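Local coordinates for ferritin light chain (Trichoplusia ni, PDB 1Z6O), which stores iron in a secreted insect ferritin shell, where light chains probably assist nucleation of the ferrihydrite core and heavy chains probably oxidise and take up ferrous iron, at residues T39-Y44 with A160-E165; D89-V94 with M101-H106; A45-E50 with Q133-E138; K77-E82 with A172-T177; S73-K78 with E124-A129. One frame throughout, in Å; residues are numbered along the deposited sequence.

Contact 1. Residues T39-Y44 with A160-E165. With CA (calcium ion), chain Z; FE (Fe (III) ion), chain Y.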
# COMPACT_ATOMS: atom_id res chain seq x y z
N THR A 39 14.34 -2.08 57.95
CA THR A 39 13.50 -3.18 58.43
C THR A 39 12.03 -2.91 58.12
O THR A 39 11.28 -3.85 57.84
CB THR A 39 13.69 -3.42 59.95
OG1 THR A 39 13.47 -2.20 60.66
CG2 THR A 39 15.11 -3.92 60.25
N GLU A 40 11.61 -1.65 58.17
CA GLU A 40 10.20 -1.34 57.85
C GLU A 40 9.89 -1.67 56.39
O GLU A 40 8.79 -2.12 56.07
CB GLU A 40 9.89 0.13 58.12
CG GLU A 40 9.81 0.47 59.60
CD GLU A 40 8.68 -0.27 60.31
OE1 GLU A 40 8.87 -0.61 61.50
OE2 GLU A 40 7.61 -0.49 59.69
N LEU A 41 10.85 -1.43 55.49
CA LEU A 41 10.61 -1.74 54.08
C LEU A 41 10.43 -3.25 53.92
O LEU A 41 9.58 -3.71 53.15
CB LEU A 41 11.76 -1.23 53.22
CG LEU A 41 11.46 -1.22 51.71
CD1 LEU A 41 10.29 -0.26 51.43
CD2 LEU A 41 12.71 -0.81 50.93
N GLN A 42 11.23 -4.03 54.63
CA GLN A 42 11.09 -5.49 54.56
C GLN A 42 9.71 -5.90 55.09
O GLN A 42 9.05 -6.76 54.50
CB GLN A 42 12.17 -6.18 55.39
CG GLN A 42 13.58 -6.03 54.82
CD GLN A 42 14.62 -6.65 55.74
OE1 GLN A 42 14.45 -7.76 56.21
NE2 GLN A 42 15.70 -5.93 55.98
N ALA A 43 9.29 -5.31 56.20
CA ALA A 43 7.98 -5.65 56.76
C ALA A 43 6.84 -5.19 55.83
O ALA A 43 5.74 -5.74 55.87
CB ALA A 43 7.80 -5.00 58.16
N TYR A 44 7.11 -4.19 55.00
CA TYR A 44 6.10 -3.68 54.06
C TYR A 44 5.90 -4.71 52.94
O TYR A 44 4.78 -4.89 52.44
CB TYR A 44 6.54 -2.32 53.49
CG TYR A 44 5.41 -1.49 52.89
CD1 TYR A 44 4.14 -1.45 53.48
CD2 TYR A 44 5.65 -0.67 51.78
CE1 TYR A 44 3.13 -0.61 52.98
CE2 TYR A 44 4.65 0.17 51.27
CZ TYR A 44 3.40 0.20 51.88
OH TYR A 44 2.42 1.05 51.38
N ALA A 160 12.15 7.75 50.19
CA ALA A 160 10.99 8.65 50.17
C ALA A 160 10.40 8.80 48.75
O ALA A 160 9.19 8.69 48.57
CB ALA A 160 11.38 10.03 50.72
N GLN A 161 11.26 9.04 47.76
CA GLN A 161 10.79 9.22 46.38
C GLN A 161 10.22 7.90 45.84
O GLN A 161 9.24 7.91 45.09
CB GLN A 161 11.94 9.72 45.48
CG GLN A 161 11.64 9.65 43.98
CD GLN A 161 10.73 10.78 43.44
OE1 GLN A 161 10.00 11.46 44.18
NE2 GLN A 161 10.77 10.96 42.12
N TYR A 162 10.84 6.78 46.21
CA TYR A 162 10.33 5.47 45.77
C TYR A 162 8.90 5.28 46.30
O TYR A 162 7.99 4.88 45.55
CB TYR A 162 11.24 4.35 46.32
CG TYR A 162 10.69 2.95 46.16
CD1 TYR A 162 10.40 2.42 44.90
CD2 TYR A 162 10.50 2.13 47.27
CE1 TYR A 162 9.92 1.10 44.75
CE2 TYR A 162 10.04 0.82 47.14
CZ TYR A 162 9.75 0.31 45.88
OH TYR A 162 9.29 -0.98 45.77
N LEU A 163 8.67 5.57 47.58
CA LEU A 163 7.33 5.44 48.15
C LEU A 163 6.36 6.42 47.49
O LEU A 163 5.23 6.06 47.17
CB LEU A 163 7.35 5.69 49.66
CG LEU A 163 8.09 4.62 50.48
CD1 LEU A 163 8.27 5.11 51.93
CD2 LEU A 163 7.30 3.30 50.44
N GLU A 164 6.80 7.66 47.28
CA GLU A 164 5.96 8.68 46.66
C GLU A 164 5.49 8.26 45.28
O GLU A 164 4.30 8.35 44.96
CB GLU A 164 6.71 10.01 46.55
CG GLU A 164 6.89 10.71 47.91
CD GLU A 164 7.86 11.89 47.89
OE1 GLU A 164 8.30 12.31 46.79
OE2 GLU A 164 8.19 12.40 48.97
N GLU A 165 6.42 7.78 44.47
CA GLU A 165 6.14 7.39 43.09
C GLU A 165 5.40 6.07 42.90
O GLU A 165 4.47 5.97 42.11
CB GLU A 165 7.44 7.32 42.30
CG GLU A 165 8.16 8.64 42.12
CD GLU A 165 7.55 9.47 41.01
OE1 GLU A 165 6.95 8.86 40.10
OE2 GLU A 165 7.67 10.71 41.04
CA CA Z . 8.81 13.54 44.98
FE FE Y . 7.63 11.78 39.13
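Tyr162 meets Leu41 across this contact, while its hydroxyl goes elsewhere: Tyr162 OH forms a short hydrogen bond to Asp89 OD1 of helix 70-96. Leu41 CD1 comes to the edge of the Tyr162 ring, near its plane, 4.4 Å from Tyr162 CE2. Tyr44 meets the other leucine. Tyr44 CE2 lies 4.2 Å from Leu163 CD2, and the phenol OH is hydrogen-bonded to Leu136 O of helix 122-148. Leu163 has CG anti to its carbonyl carbon (chi1 -68°), which carries CD2 inward to the Tyr44 ring. These two buried pairs join helices 37-61 and 157-190, a diagonal pair running in the same direction through the ferritin four-helix bundle. The pairing is light, with 115 Å² buried in all and no hydrogen bond between the segments. Phe167 packs against both tyrosine rings. The opposite side of segment 160-165 binds metals between three light chains. Gln161 OE1 and Glu164 OE1 coordinate calcium at 2.5 and 2.2 Å, together with the same two residues of two neighbouring light chains. Glu165 OE2 binds iron at 2.2 Å, with Glu165 of the same two neighbours completing the protein ligands.

Contact 2. Residues D89-V94 with M101-H106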
# COMPACT_ATOMS: atom_id res chain seq x y z
N ASP A 89 8.34 -6.28 43.84
CA ASP A 89 9.01 -5.00 43.61
C ASP A 89 9.72 -4.50 44.88
O ASP A 89 10.85 -4.01 44.81
CB ASP A 89 7.99 -3.94 43.16
CG ASP A 89 8.68 -2.66 42.68
OD1 ASP A 89 8.62 -1.62 43.37
OD2 ASP A 89 9.30 -2.70 41.60
N ILE A 90 9.07 -4.62 46.04
CA ILE A 90 9.71 -4.17 47.28
C ILE A 90 10.92 -5.04 47.62
O ILE A 90 11.95 -4.53 48.05
CB ILE A 90 8.71 -4.19 48.46
CG1 ILE A 90 7.60 -3.16 48.21
CG2 ILE A 90 9.43 -3.85 49.79
CD1 ILE A 90 6.34 -3.39 49.08
N ILE A 91 10.80 -6.35 47.43
CA ILE A 91 11.92 -7.25 47.69
C ILE A 91 13.10 -6.82 46.81
O ILE A 91 14.25 -6.78 47.27
CB ILE A 91 11.55 -8.72 47.37
CG1 ILE A 91 10.59 -9.25 48.45
CG2 ILE A 91 12.82 -9.59 47.29
CD1 ILE A 91 9.94 -10.60 48.09
N LYS A 92 12.84 -6.51 45.55
CA LYS A 92 13.91 -6.07 44.66
C LYS A 92 14.49 -4.73 45.11
O LYS A 92 15.69 -4.50 44.96
CB LYS A 92 13.41 -5.97 43.22
CG LYS A 92 13.14 -7.35 42.57
CD LYS A 92 12.58 -7.21 41.17
CE LYS A 92 12.45 -8.58 40.49
NZ LYS A 92 11.80 -8.47 39.15
N HIS A 93 13.66 -3.84 45.66
CA HIS A 93 14.18 -2.55 46.11
C HIS A 93 15.08 -2.73 47.34
O HIS A 93 16.12 -2.07 47.47
CB HIS A 93 13.05 -1.58 46.46
CG HIS A 93 13.48 -0.15 46.43
ND1 HIS A 93 13.47 0.60 45.27
CD2 HIS A 93 14.04 0.64 47.38
CE1 HIS A 93 14.00 1.79 45.51
NE2 HIS A 93 14.35 1.84 46.78
N VAL A 94 14.67 -3.60 48.25
CA VAL A 94 15.44 -3.91 49.46
C VAL A 94 16.85 -4.38 49.04
O VAL A 94 17.87 -3.93 49.59
CB VAL A 94 14.73 -5.04 50.28
CG1 VAL A 94 15.69 -5.69 51.29
CG2 VAL A 94 13.50 -4.46 51.01
N MET A 101 16.33 -9.42 52.18
CA MET A 101 14.97 -9.61 52.63
C MET A 101 14.87 -10.65 53.74
O MET A 101 15.48 -11.70 53.67
CB MET A 101 14.10 -10.02 51.44
CG MET A 101 12.64 -10.25 51.77
SD MET A 101 11.85 -8.75 52.40
CE MET A 101 10.37 -9.46 53.07
N ASN A 102 14.10 -10.33 54.78
CA ASN A 102 13.88 -11.25 55.90
C ASN A 102 12.35 -11.37 55.96
O ASN A 102 11.67 -10.40 56.30
CB ASN A 102 14.43 -10.63 57.19
CG ASN A 102 14.04 -11.42 58.43
OD1 ASN A 102 13.29 -12.40 58.37
ND2 ASN A 102 14.54 -10.97 59.58
N PHE A 103 11.81 -12.54 55.65
CA PHE A 103 10.36 -12.70 55.64
C PHE A 103 9.68 -12.76 57.00
O PHE A 103 8.45 -12.86 57.08
CB PHE A 103 9.95 -13.92 54.81
CG PHE A 103 10.23 -13.75 53.34
CD1 PHE A 103 11.49 -14.03 52.83
CD2 PHE A 103 9.25 -13.27 52.49
CE1 PHE A 103 11.78 -13.83 51.47
CE2 PHE A 103 9.52 -13.07 51.13
CZ PHE A 103 10.79 -13.35 50.63
N ASP A 104 10.45 -12.68 58.07
CA ASP A 104 9.85 -12.71 59.40
C ASP A 104 10.05 -11.37 60.10
O ASP A 104 9.92 -11.27 61.32
CB ASP A 104 10.48 -13.82 60.25
CG ASP A 104 9.50 -14.39 61.28
OD1 ASP A 104 8.55 -13.67 61.67
OD2 ASP A 104 9.68 -15.55 61.70
N GLN A 105 10.37 -10.33 59.34
CA GLN A 105 10.60 -9.02 59.92
C GLN A 105 9.27 -8.37 60.30
O GLN A 105 8.33 -8.35 59.51
CB GLN A 105 11.35 -8.11 58.94
CG GLN A 105 11.66 -6.74 59.51
CD GLN A 105 12.51 -6.82 60.77
OE1 GLN A 105 13.61 -7.36 60.74
NE2 GLN A 105 12.00 -6.28 61.88
N HIS A 106 9.20 -7.82 61.50
CA HIS A 106 7.98 -7.17 61.95
C HIS A 106 8.11 -5.66 61.90
O HIS A 106 9.22 -5.12 61.96
CB HIS A 106 7.63 -7.62 63.37
CG HIS A 106 7.34 -9.09 63.47
ND1 HIS A 106 6.26 -9.67 62.85
CD2 HIS A 106 8.01 -10.09 64.08
CE1 HIS A 106 6.28 -10.97 63.07
NE2 HIS A 106 7.33 -11.25 63.82
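The long loop that joins the second and third helices of the ferritin bundle turns back here onto helix 70-96, laying Met101 and Phe103 against Ile91. Ile91 CG1 touches Met101 CG at 4.0 Å, and Met101 SD lies only slightly farther from the same carbon. The two side chains cross at about a right angle. Ile91 CG1 stands anti to the carbonyl carbon (chi1 -72°), and CD1 extends from it to Phe103. Ile91 CD1 is 3.8 Å from Phe103 CZ, approaching the ring obliquely. Met101 also packs on Phe103 within the loop: its CG sits 3.7 Å above one ring face, toward the rim. Val94 CG1 extends the contact to the backbone, 3.9 Å from Met101 N. The loop is shaped by a type I turn from Asn102 to Gln105. Asn102 OD1 accepts from Asp104 N at 2.9 Å in an Asx turn, with the donor 45° out of the carbonyl plane. The contact also faces the partner subunit, since Ile91 packs on Ala44 and Phe103 on Ala41 of a ferritin heavy chain. No hydrogen bond links helix and loop segments. The attachment therefore rests on the fit of apolar groups, and the one polar bond described here, in the Asx turn, lies within the loop itself.

Contact 3. Residues A45-E50 with Q133-E138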
# COMPACT_ATOMS: atom_id res chain seq x y z
N ALA A 45 6.97 -5.38 52.52
CA ALA A 45 6.85 -6.42 51.50
C ALA A 45 5.99 -7.55 52.09
O ALA A 45 5.14 -8.12 51.43
CB ALA A 45 8.23 -6.97 51.11
N LYS A 46 6.24 -7.85 53.36
CA LYS A 46 5.51 -8.90 54.05
C LYS A 46 4.02 -8.57 54.16
O LYS A 46 3.16 -9.45 54.02
CB LYS A 46 6.12 -9.12 55.44
CG LYS A 46 5.40 -10.14 56.30
CD LYS A 46 6.07 -10.23 57.67
CE LYS A 46 5.19 -10.93 58.68
NZ LYS A 46 5.86 -11.00 60.00
N LEU A 47 3.70 -7.31 54.43
CA LEU A 47 2.30 -6.90 54.54
C LEU A 47 1.61 -7.06 53.17
O LEU A 47 0.48 -7.55 53.09
CB LEU A 47 2.19 -5.45 55.01
CG LEU A 47 0.78 -4.85 55.15
CD1 LEU A 47 -0.07 -5.68 56.13
CD2 LEU A 47 0.89 -3.40 55.65
N HIS A 48 2.29 -6.66 52.09
CA HIS A 48 1.69 -6.81 50.77
C HIS A 48 1.50 -8.28 50.43
O HIS A 48 0.50 -8.66 49.82
CB HIS A 48 2.55 -6.17 49.67
CG HIS A 48 2.38 -4.68 49.55
ND1 HIS A 48 3.05 -3.78 50.35
CD2 HIS A 48 1.58 -3.94 48.74
CE1 HIS A 48 2.68 -2.55 50.03
NE2 HIS A 48 1.79 -2.62 49.05
N LEU A 49 2.45 -9.11 50.83
CA LEU A 49 2.36 -10.55 50.54
C LEU A 49 1.14 -11.15 51.22
O LEU A 49 0.35 -11.88 50.61
CB LEU A 49 3.64 -11.24 51.02
CG LEU A 49 3.70 -12.77 50.90
CD1 LEU A 49 3.47 -13.20 49.43
CD2 LEU A 49 5.07 -13.25 51.39
N GLU A 50 0.97 -10.84 52.50
CA GLU A 50 -0.17 -11.35 53.26
C GLU A 50 -1.47 -10.83 52.67
O GLU A 50 -2.43 -11.59 52.50
CB GLU A 50 -0.06 -10.92 54.74
CG GLU A 50 1.19 -11.50 55.41
CD GLU A 50 1.49 -10.89 56.78
OE1 GLU A 50 1.06 -9.74 57.05
OE2 GLU A 50 2.19 -11.56 57.58
N GLN A 133 -6.66 -1.06 52.63
CA GLN A 133 -5.92 -0.16 51.73
C GLN A 133 -5.47 1.07 52.53
O GLN A 133 -4.37 1.57 52.32
CB GLN A 133 -6.78 0.23 50.52
CG GLN A 133 -6.97 -0.94 49.52
CD GLN A 133 -5.68 -1.30 48.79
OE1 GLN A 133 -5.27 -2.47 48.75
NE2 GLN A 133 -5.04 -0.31 48.22
N LYS A 134 -6.31 1.56 53.44
CA LYS A 134 -5.89 2.70 54.27
C LYS A 134 -4.69 2.30 55.13
O LYS A 134 -3.80 3.10 55.38
CB LYS A 134 -7.03 3.18 55.19
CG LYS A 134 -8.14 3.94 54.46
CD LYS A 134 -9.14 4.54 55.47
CE LYS A 134 -10.27 5.27 54.73
NZ LYS A 134 -11.16 6.03 55.66
N GLU A 135 -4.68 1.05 55.60
CA GLU A 135 -3.56 0.58 56.41
C GLU A 135 -2.29 0.54 55.55
O GLU A 135 -1.22 0.94 56.01
CB GLU A 135 -3.85 -0.82 57.00
CG GLU A 135 -2.63 -1.40 57.75
CD GLU A 135 -2.89 -2.79 58.34
OE1 GLU A 135 -3.40 -3.69 57.63
OE2 GLU A 135 -2.57 -2.99 59.53
N LEU A 136 -2.39 0.05 54.31
CA LEU A 136 -1.21 0.04 53.44
C LEU A 136 -0.73 1.47 53.19
O LEU A 136 0.48 1.74 53.16
CB LEU A 136 -1.54 -0.61 52.08
CG LEU A 136 -1.71 -2.13 52.07
CD1 LEU A 136 -2.33 -2.58 50.74
CD2 LEU A 136 -0.35 -2.79 52.27
N ALA A 137 -1.67 2.39 53.01
CA ALA A 137 -1.33 3.78 52.74
C ALA A 137 -0.68 4.45 53.95
O ALA A 137 0.30 5.18 53.81
CB ALA A 137 -2.59 4.56 52.32
N GLU A 138 -1.23 4.22 55.14
CA GLU A 138 -0.66 4.83 56.33
C GLU A 138 0.69 4.21 56.69
O GLU A 138 1.54 4.87 57.29
CB GLU A 138 -1.65 4.75 57.50
CG GLU A 138 -2.85 5.67 57.25
CD GLU A 138 -3.90 5.65 58.35
OE1 GLU A 138 -3.84 4.74 59.20
OE2 GLU A 138 -4.79 6.53 58.35
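Leu136 CD2 fills the tight part of this contact, reaching both Leu47 and His48. Leu136 CD2 lies 3.7 Å from Leu47 CD2 and equally close to Leu47 CG. The same methyl sits over one face of the His48 ring in a CH-pi contact, 3.9 Å from the centroid and 14° off the normal. Leu136 CG is anti to the carbonyl carbon (chi1 -74°), which brings CD2 between the two partners. His48 ND1 is hydrogen-bonded to Tyr44 O one turn back on its own helix, which helps to hold the orientation of the ring. Replacing His48 by an alanine would probably leave Leu136 CD2 without its ring face and Tyr44 O without this partner. The looser side is at Glu135, which is partly exposed. Glu135 OE1 only approaches Leu47 CD1, at 4.2 Å. The carboxylate is held instead by a salt bridge from OE1 to Arg51 NH2. The segments belong to helices 37-61 and 122-148, antiparallel neighbours in the ferritin four-helix bundle, with segment axes 11.3 Å apart at 168°. Buried methyls and a ring face thus join the two helices, while at the margin the charge of Glu135 is probably balanced by Arg51.

Contact 4. Residues K77-E82 with A172-T177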
# COMPACT_ATOMS: atom_id res chain seq x y z
N LYS A 77 -9.55 -9.65 42.76
CA LYS A 77 -8.48 -10.31 42.02
C LYS A 77 -7.45 -9.25 41.60
O LYS A 77 -6.24 -9.49 41.63
CB LYS A 77 -9.08 -11.02 40.81
CG LYS A 77 -8.05 -11.61 39.85
CD LYS A 77 -7.18 -12.64 40.53
CE LYS A 77 -6.28 -13.30 39.49
NZ LYS A 77 -5.18 -14.04 40.13
N LYS A 78 -7.93 -8.08 41.21
CA LYS A 78 -7.03 -7.01 40.81
C LYS A 78 -6.21 -6.53 42.02
O LYS A 78 -5.00 -6.30 41.91
CB LYS A 78 -7.82 -5.84 40.21
CG LYS A 78 -6.94 -4.67 39.79
CD LYS A 78 -7.75 -3.62 39.04
CE LYS A 78 -6.86 -2.46 38.61
NZ LYS A 78 -7.63 -1.41 37.87
N LEU A 79 -6.86 -6.36 43.17
CA LEU A 79 -6.14 -5.96 44.39
C LEU A 79 -5.09 -7.02 44.75
O LEU A 79 -3.99 -6.69 45.19
CB LEU A 79 -7.11 -5.82 45.57
CG LEU A 79 -8.07 -4.62 45.53
CD1 LEU A 79 -8.94 -4.62 46.79
CD2 LEU A 79 -7.27 -3.31 45.43
N SER A 80 -5.44 -8.29 44.58
CA SER A 80 -4.50 -9.39 44.88
C SER A 80 -3.30 -9.36 43.94
O SER A 80 -2.15 -9.44 44.39
CB SER A 80 -5.21 -10.75 44.75
OG SER A 80 -4.28 -11.80 44.98
N ASP A 81 -3.56 -9.26 42.64
CA ASP A 81 -2.48 -9.23 41.65
C ASP A 81 -1.56 -8.03 41.88
O ASP A 81 -0.34 -8.14 41.75
CB ASP A 81 -3.03 -9.16 40.21
CG ASP A 81 -3.73 -10.45 39.77
OD1 ASP A 81 -3.57 -11.52 40.41
OD2 ASP A 81 -4.46 -10.40 38.75
N GLU A 82 -2.14 -6.88 42.19
CA GLU A 82 -1.31 -5.69 42.43
C GLU A 82 -0.44 -5.86 43.68
O GLU A 82 0.73 -5.49 43.67
CB GLU A 82 -2.19 -4.44 42.57
CG GLU A 82 -3.00 -4.19 41.29
CD GLU A 82 -3.89 -2.95 41.35
OE1 GLU A 82 -4.56 -2.73 42.39
OE2 GLU A 82 -3.94 -2.22 40.33
N ALA A 172 -4.17 7.02 47.07
CA ALA A 172 -5.27 7.98 47.18
C ALA A 172 -6.41 7.64 46.23
O ALA A 172 -7.58 7.74 46.59
CB ALA A 172 -4.76 9.41 46.92
N GLU A 173 -6.07 7.24 45.01
CA GLU A 173 -7.09 6.88 44.02
C GLU A 173 -7.86 5.64 44.45
O GLU A 173 -9.10 5.59 44.34
CB GLU A 173 -6.44 6.60 42.66
CG GLU A 173 -5.76 7.80 42.01
CD GLU A 173 -6.75 8.89 41.62
OE1 GLU A 173 -7.88 8.55 41.22
OE2 GLU A 173 -6.38 10.08 41.71
N LYS A 174 -7.15 4.61 44.90
CA LYS A 174 -7.81 3.37 45.31
C LYS A 174 -8.72 3.57 46.51
O LYS A 174 -9.82 3.02 46.56
CB LYS A 174 -6.79 2.29 45.69
CG LYS A 174 -6.10 1.60 44.53
CD LYS A 174 -5.21 0.47 45.06
CE LYS A 174 -4.54 -0.32 43.94
NZ LYS A 174 -3.67 -1.43 44.47
N ILE A 175 -8.25 4.34 47.48
CA ILE A 175 -9.03 4.58 48.68
C ILE A 175 -10.28 5.40 48.34
O ILE A 175 -11.37 5.11 48.83
CB ILE A 175 -8.15 5.28 49.75
CG1 ILE A 175 -7.17 4.24 50.32
CG2 ILE A 175 -9.02 5.90 50.86
CD1 ILE A 175 -5.99 4.85 51.09
N ARG A 176 -10.13 6.40 47.48
CA ARG A 176 -11.29 7.21 47.10
C ARG A 176 -12.31 6.34 46.35
O ARG A 176 -13.52 6.46 46.56
CB ARG A 176 -10.86 8.38 46.21
CG ARG A 176 -12.04 9.16 45.59
CD ARG A 176 -12.99 9.74 46.66
NE ARG A 176 -14.09 10.47 46.00
CZ ARG A 176 -15.17 9.89 45.48
NH1 ARG A 176 -15.32 8.57 45.55
NH2 ARG A 176 -16.07 10.63 44.84
N THR A 177 -11.82 5.46 45.49
CA THR A 177 -12.71 4.57 44.73
C THR A 177 -13.50 3.64 45.67
O THR A 177 -14.72 3.52 45.56
CB THR A 177 -11.91 3.72 43.72
OG1 THR A 177 -11.32 4.59 42.76
CG2 THR A 177 -12.83 2.71 43.00
O HOH W 1 -3.52 -4.14 46.40
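Lys174 NZ and Glu82 OE1 form the salt bridge of this contact, modelled at 2.6 Å. The exact place of OE1 is doubtful, so the length should not be pressed. The two side chains come from opposite directions. Lys174 is fully extended beyond CG, and this length spans the gap between backbones that stay 9.5 Å apart at their nearest CA atoms, those of Leu79 and Lys174. Leu79 CD2 lies 4.2 Å from Lys174 NZ, an apolar neighbour beside the charge. A water adds a second link: it donates to Leu79 O at 2.9 Å and accepts a weak bond from Lys174 NZ at 3.3 Å. An alanine in place of Glu82 is likely to leave the Lys174 ammonium without this countercharge and its long chain freer to swing. Farther out, Gln133 of helix 122-148 packs against both Leu79 and Lys174, and Tyr55 of helix 37-61 also lies on Leu79. Ile175, next to Lys174, faces Leu130 and Ala137 of helix 122-148. The bridge joins helices 70-96 and 157-190, which run antiparallel as neighbouring members of the ferritin four-helix bundle.

Contact 5. Residues S73-K78 with E124-A129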
# COMPACT_ATOMS: atom_id res chain seq x y z
N SER A 73 -15.63 -10.11 42.49
CA SER A 73 -14.51 -11.03 42.39
C SER A 73 -13.36 -10.40 41.60
O SER A 73 -12.19 -10.51 41.98
CB SER A 73 -14.99 -12.34 41.74
OG SER A 73 -13.97 -13.31 41.80
N LYS A 74 -13.69 -9.72 40.51
CA LYS A 74 -12.69 -9.06 39.67
C LYS A 74 -11.98 -7.94 40.45
O LYS A 74 -10.77 -7.73 40.30
CB LYS A 74 -13.37 -8.46 38.44
CG LYS A 74 -12.43 -7.84 37.43
CD LYS A 74 -13.22 -7.28 36.24
CE LYS A 74 -12.30 -6.75 35.16
NZ LYS A 74 -13.06 -6.13 34.04
N LEU A 75 -12.74 -7.22 41.28
CA LEU A 75 -12.17 -6.14 42.09
C LEU A 75 -11.10 -6.71 43.02
O LEU A 75 -9.98 -6.18 43.11
CB LEU A 75 -13.28 -5.46 42.91
CG LEU A 75 -12.89 -4.28 43.83
CD1 LEU A 75 -14.14 -3.46 44.18
CD2 LEU A 75 -12.26 -4.81 45.11
N PHE A 76 -11.43 -7.80 43.71
CA PHE A 76 -10.47 -8.40 44.63
C PHE A 76 -9.30 -9.08 43.93
O PHE A 76 -8.19 -9.09 44.45
CB PHE A 76 -11.16 -9.38 45.57
CG PHE A 76 -11.86 -8.70 46.70
CD1 PHE A 76 -13.25 -8.57 46.71
CD2 PHE A 76 -11.12 -8.15 47.75
CE1 PHE A 76 -13.89 -7.88 47.75
CE2 PHE A 76 -11.75 -7.47 48.80
CZ PHE A 76 -13.14 -7.34 48.80
N LYS A 77 -9.55 -9.65 42.76
CA LYS A 77 -8.48 -10.31 42.02
C LYS A 77 -7.45 -9.25 41.60
O LYS A 77 -6.24 -9.49 41.63
CB LYS A 77 -9.08 -11.02 40.81
CG LYS A 77 -8.05 -11.61 39.85
CD LYS A 77 -7.18 -12.64 40.53
CE LYS A 77 -6.28 -13.30 39.49
NZ LYS A 77 -5.18 -14.04 40.13
N LYS A 78 -7.93 -8.08 41.21
CA LYS A 78 -7.03 -7.01 40.81
C LYS A 78 -6.21 -6.53 42.02
O LYS A 78 -5.00 -6.30 41.91
CB LYS A 78 -7.82 -5.84 40.21
CG LYS A 78 -6.94 -4.67 39.79
CD LYS A 78 -7.75 -3.62 39.04
CE LYS A 78 -6.86 -2.46 38.61
NZ LYS A 78 -7.63 -1.41 37.87
N GLU A 124 -19.74 -5.37 53.78
CA GLU A 124 -18.66 -5.76 54.69
C GLU A 124 -17.34 -5.95 53.95
O GLU A 124 -16.29 -5.55 54.43
CB GLU A 124 -18.93 -7.11 55.37
CG GLU A 124 -19.96 -7.16 56.45
CD GLU A 124 -20.10 -8.58 57.02
OE1 GLU A 124 -20.32 -9.53 56.23
OE2 GLU A 124 -19.98 -8.73 58.25
N ALA A 125 -17.41 -6.62 52.80
CA ALA A 125 -16.19 -6.89 52.02
C ALA A 125 -15.54 -5.60 51.53
O ALA A 125 -14.32 -5.46 51.59
CB ALA A 125 -16.52 -7.81 50.81
N LEU A 126 -16.34 -4.66 51.03
CA LEU A 126 -15.80 -3.38 50.57
C LEU A 126 -15.23 -2.58 51.74
O LEU A 126 -14.20 -1.91 51.60
CB LEU A 126 -16.87 -2.55 49.87
CG LEU A 126 -17.42 -3.07 48.54
CD1 LEU A 126 -18.62 -2.23 48.13
CD2 LEU A 126 -16.37 -3.02 47.48
N ALA A 127 -15.90 -2.64 52.89
CA ALA A 127 -15.43 -1.93 54.08
C ALA A 127 -14.07 -2.45 54.50
O ALA A 127 -13.18 -1.68 54.88
CB ALA A 127 -16.43 -2.10 55.24
N LYS A 128 -13.90 -3.77 54.47
CA LYS A 128 -12.63 -4.37 54.85
C LYS A 128 -11.56 -4.02 53.82
O LYS A 128 -10.41 -3.77 54.17
CB LYS A 128 -12.75 -5.90 54.95
CG LYS A 128 -11.57 -6.58 55.65
CD LYS A 128 -11.54 -6.19 57.14
CE LYS A 128 -10.73 -7.15 58.01
NZ LYS A 128 -9.25 -7.07 57.79
N ALA A 129 -11.93 -4.01 52.54
CA ALA A 129 -10.95 -3.66 51.50
C ALA A 129 -10.51 -2.21 51.74
O ALA A 129 -9.32 -1.88 51.65
CB ALA A 129 -11.57 -3.80 50.10
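Helices 70-96 and 122-148 run nearly parallel where Phe76 and Leu75 meet Ala125, Leu126 and Ala129, the axes of these short segments 12.0 Å apart at 19°. They are a diagonal pair of the ferritin four-helix bundle. Their shared direction follows from the long loop between them, which carries the chain back along the bundle. The wide spacing is bridged by Phe76 reaching two alanines and by Leu75 meeting Leu126. Phe76 has CG anti to its carbonyl carbon (chi1 -80°), and its ring extends across to Ala125 and Ala129, one turn apart. Phe76 CZ and CE1 both lie 4.0 Å from Ala125 CB. Phe76 CE2 is 3.9 Å from Ala129 CB, an oblique approach to the ring. Beside the aromatic ring, Leu75 CD1 touches Leu126 CD2 at 4.0 Å, the two side chains crossing at about a right angle. Leu75 also lies against its own neighbour, with CD2 above the centre of one Phe76 face. All five touching residues are buried. His181 of helix 157-190 packs on both leucines, and Tyr55, Ser58 and Ala59 of helix 37-61 pack on Phe76, so the other two bundle helices also pack against the contact. No hydrogen bond crosses between the segments. The closest approach is at the edge of the ring, where Ala125 O lies in its plane, 3.6 Å from Phe76 CZ.

In the fold
Four of the five contacts are buried, and contact 4 is partly so. Contacts 1 and 5 join the diagonal helix pairs of the bundle, with apolar groups bridging wide gaps. Contacts 3 and 4 join neighbouring antiparallel helices. Contact 3, whose centre is about 3 Å from that of the chain, is mainly apolar, whereas contact 4 is carried by a salt bridge, with a water weakly bound to its lysine. Contact 2 instead fixes a loop to helix 70-96, which contacts 4 and 5 also use. Contacts 2 and 5 lie on opposite sides of the chain's centre. Contacts 1 and 3 share helix 37-61 and touch through Tyr44 and Leu136. Only contact 1 includes metal-binding residues in its segments.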